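Local coordinates for protein trehalose-6-phosphate phosphatase (Cryptococcus neoformans, PDB 5DX9) that is a magnesium-binding member of the trehalose-phosphatase family, built on the core fold of the HAD (haloacid dehalogenase) clan, at residues A18-L23 / D203-F208. Numbering follows the deposited sequence.
Sequences ANKRLL and DVDLIF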
ATOM      1  N   ALA A  18     -18.646  14.302  -1.180  1.00 59.21           N
ATOM      2  CA  ALA A  18     -18.705  12.890  -0.809  1.00 58.95           C
ATOM      3  C   ALA A  18     -19.319  12.647   0.569  1.00 58.92           C
ATOM      4  O   ALA A  18     -19.127  13.431   1.500  1.00 58.83           O
ATOM      5  CB  ALA A  18     -17.309  12.280  -0.870  1.00 59.03           C
ATOM      6  N   ASN A  19     -20.052  11.544   0.687  1.00 61.25           N
ATOM      7  CA  ASN A  19     -20.641  11.132   1.957  1.00 62.03           C
ATOM      8  C   ASN A  19     -19.673  10.293   2.783  1.00 59.98           C
ATOM      9  O   ASN A  19     -19.489  10.538   3.975  1.00 60.35           O
ATOM     10  CB  ASN A  19     -21.934  10.352   1.716  1.00 61.71           C
ATOM     11  CG  ASN A  19     -23.016  11.205   1.077  1.00 67.30           C
ATOM     12  OD1 ASN A  19     -23.182  12.379   1.421  1.00 64.40           O
ATOM     13  ND2 ASN A  19     -23.754  10.620   0.138  1.00 67.75           N
ATOM     14  N   LYS A  20     -19.059   9.300   2.145  1.00 60.05           N
ATOM     15  CA  LYS A  20     -18.052   8.476   2.806  1.00 56.93           C
ATOM     16  C   LYS A  20     -16.816   8.322   1.928  1.00 55.44           C
ATOM     17  O   LYS A  20     -16.904   7.888   0.780  1.00 51.83           O
ATOM     18  CB  LYS A  20     -18.621   7.104   3.166  1.00 55.99           C
ATOM     19  CG  LYS A  20     -17.832   6.396   4.253  1.00 55.64           C
ATOM     20  CD  LYS A  20     -18.748   5.906   5.360  1.00 60.34           C
ATOM     21  CE  LYS A  20     -17.986   5.682   6.652  1.00 58.05           C
ATOM     22  NZ  LYS A  20     -17.490   6.970   7.219  1.00 62.14           N
ATOM     23  N   ARG A  21     -15.657   8.668   2.480  1.00 54.63           N
ATOM     24  CA  ARG A  21     -14.430   8.727   1.698  1.00 51.00           C
ATOM     25  C   ARG A  21     -13.379   7.713   2.155  1.00 52.60           C
ATOM     26  O   ARG A  21     -13.004   7.671   3.328  1.00 52.39           O
ATOM     27  CB  ARG A  21     -13.856  10.144   1.755  1.00 51.87           C
ATOM     28  CG  ARG A  21     -14.841  11.208   1.281  1.00 53.38           C
ATOM     29  CD  ARG A  21     -14.218  12.590   1.267  1.00 53.92           C
ATOM     30  NE  ARG A  21     -14.027  13.108   2.617  1.00 58.04           N
ATOM     31  CZ  ARG A  21     -14.729  14.107   3.141  1.00 57.94           C
ATOM     32  NH1 ARG A  21     -15.665  14.712   2.423  1.00 57.53           N
ATOM     33  NH2 ARG A  21     -14.485  14.506   4.383  1.00 54.91           N
ATOM     34  N   LEU A  22     -12.919   6.893   1.216  1.00 51.46           N
ATOM     35  CA  LEU A  22     -11.838   5.947   1.470  1.00 48.02           C
ATOM     36  C   LEU A  22     -10.508   6.567   1.053  1.00 48.00           C
ATOM     37  O   LEU A  22     -10.273   6.813  -0.131  1.00 45.51           O
ATOM     38  CB  LEU A  22     -12.085   4.635   0.721  1.00 45.76           C
ATOM     39  CG  LEU A  22     -11.245   3.417   1.116  1.00 45.46           C
ATOM     40  CD1 LEU A  22     -11.373   3.131   2.604  1.00 50.09           C
ATOM     41  CD2 LEU A  22     -11.659   2.200   0.300  1.00 44.53           C
ATOM     42  N   LEU A  23      -9.645   6.835   2.029  1.00 46.74           N
ATOM     43  CA  LEU A  23      -8.379   7.505   1.756  1.00 48.12           C
ATOM     44  C   LEU A  23      -7.194   6.591   2.061  1.00 49.66           C
ATOM     45  O   LEU A  23      -6.920   6.271   3.219  1.00 48.72           O
ATOM     46  CB  LEU A  23      -8.272   8.800   2.565  1.00 43.95           C
ATOM     47  CG  LEU A  23      -9.417   9.803   2.391  1.00 48.88           C
ATOM     48  CD1 LEU A  23      -9.162  11.070   3.214  1.00 46.44           C
ATOM     49  CD2 LEU A  23      -9.624  10.131   0.918  1.00 42.33           C
ATOM     50  N   ASP A 203     -20.363   1.836   1.013  1.00 52.64           N
ATOM     51  CA  ASP A 203     -21.005   3.140   0.895  1.00 52.31           C
ATOM     52  C   ASP A 203     -20.022   4.222   0.465  1.00 52.16           C
ATOM     53  O   ASP A 203     -20.385   5.392   0.352  1.00 51.87           O
ATOM     54  CB  ASP A 203     -21.669   3.527   2.218  1.00 53.42           C
ATOM     55  CG  ASP A 203     -20.704   3.496   3.387  1.00 59.46           C
ATOM     56  OD1 ASP A 203     -20.905   4.286   4.334  1.00 61.03           O
ATOM     57  OD2 ASP A 203     -19.749   2.687   3.361  1.00 55.15           O
ATOM     58  N   VAL A 204     -18.775   3.826   0.230  1.00 54.66           N
ATOM     59  CA  VAL A 204     -17.751   4.755  -0.233  1.00 51.65           C
ATOM     60  C   VAL A 204     -18.097   5.304  -1.613  1.00 49.33           C
ATOM     61  O   VAL A 204     -18.441   4.548  -2.521  1.00 48.29           O
ATOM     62  CB  VAL A 204     -16.368   4.081  -0.283  1.00 50.41           C
ATOM     63  CG1 VAL A 204     -15.381   4.941  -1.056  1.00 45.81           C
ATOM     64  CG2 VAL A 204     -15.867   3.812   1.121  1.00 49.82           C
ATOM     65  N   ASP A 205     -18.015   6.623  -1.766  1.00 50.99           N
ATOM     66  CA  ASP A 205     -18.313   7.260  -3.046  1.00 52.43           C
ATOM     67  C   ASP A 205     -17.148   8.125  -3.528  1.00 52.19           C
ATOM     68  O   ASP A 205     -17.240   8.790  -4.560  1.00 53.10           O
ATOM     69  CB  ASP A 205     -19.596   8.096  -2.948  1.00 53.95           C
ATOM     70  CG  ASP A 205     -19.551   9.106  -1.821  1.00 56.24           C
ATOM     71  OD1 ASP A 205     -18.679   8.973  -0.941  1.00 57.83           O
ATOM     72  OD2 ASP A 205     -20.393  10.031  -1.812  1.00 61.25           O
ATOM     73  N   LEU A 206     -16.055   8.114  -2.774  1.00 50.42           N
ATOM     74  CA  LEU A 206     -14.813   8.740  -3.215  1.00 48.21           C
ATOM     75  C   LEU A 206     -13.633   7.932  -2.705  1.00 48.26           C
ATOM     76  O   LEU A 206     -13.486   7.732  -1.499  1.00 48.63           O
ATOM     77  CB  LEU A 206     -14.708  10.183  -2.723  1.00 47.51           C
ATOM     78  CG  LEU A 206     -13.461  10.940  -3.186  1.00 46.12           C
ATOM     79  CD1 LEU A 206     -13.576  11.313  -4.655  1.00 46.80           C
ATOM     80  CD2 LEU A 206     -13.216  12.173  -2.338  1.00 48.92           C
ATOM     81  N   ILE A 207     -12.796   7.462  -3.622  1.00 47.65           N
ATOM     82  CA  ILE A 207     -11.598   6.730  -3.236  1.00 44.11           C
ATOM     83  C   ILE A 207     -10.339   7.453  -3.691  1.00 44.97           C
ATOM     84  O   ILE A 207     -10.188   7.782  -4.868  1.00 41.35           O
ATOM     85  CB  ILE A 207     -11.587   5.300  -3.812  1.00 43.71           C
ATOM     86  CG1 ILE A 207     -12.733   4.476  -3.224  1.00 42.75           C
ATOM     87  CG2 ILE A 207     -10.259   4.620  -3.514  1.00 45.31           C
ATOM     88  CD1 ILE A 207     -12.767   3.047  -3.720  1.00 42.73           C
ATOM     89  N   PHE A 208      -9.443   7.712  -2.746  1.00 40.80           N
ATOM     90  CA  PHE A 208      -8.117   8.205  -3.079  1.00 42.34           C
ATOM     91  C   PHE A 208      -7.078   7.167  -2.675  1.00 43.45           C
ATOM     92  O   PHE A 208      -7.140   6.611  -1.579  1.00 41.81           O
ATOM     93  CB  PHE A 208      -7.826   9.540  -2.396  1.00 40.89           C
ATOM     94  CG  PHE A 208      -6.468  10.091  -2.719  1.00 42.81           C
ATOM     95  CD1 PHE A 208      -6.272  10.868  -3.848  1.00 42.79           C
ATOM     96  CD2 PHE A 208      -5.379   9.809  -1.909  1.00 44.80           C
ATOM     97  CE1 PHE A 208      -5.022  11.369  -4.154  1.00 40.01           C
ATOM     98  CE2 PHE A 208      -4.125  10.305  -2.210  1.00 44.78           C
ATOM     99  CZ  PHE A 208      -3.947  11.086  -3.338  1.00 44.44           C
TER
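A side-chain carboxylate can take up backbone amides of a neighbouring segment, as Asp205 does here beside a parallel strand pair. Just beyond helix 8-17, both backbone ends of Lys20 engage Asp205: its N donates to Asp205 OD1 (3.1 Å), while its O accepts from Asp205 N (3.1 Å). Asn19 N adds a nearly straight hydrogen bond to Asp205 OD2 (2.9 Å), so one side chain satisfies two successive amides of the incoming chain. Further along, Leu22 bridges its partner strand in the usual parallel manner, with Leu22 N bonded to Leu206 O and Leu22 O to Phe208 N, both at 2.9 Å. Strands 21-25 and 206-211 are adjacent inner strands of the HAD Rossmann-like sheet, although some 180 residues apart in sequence; past their C-terminal ends lie Asn26, Asp28 and Asp212 of the magnesium site. On one face, Leu22 CB packs 3.8 Å from Val204 CG1 and 4.0 Å from Ile207 CG1. Leu206 lies on the other, its CB 3.8 Å from Ala18 CB and its CD2 3.8 Å from Arg21 CD, beneath Phe11, Ala14 and Tyr15 of helix 8-17. The guanidinium of Arg21 forms a salt bridge with Asp57.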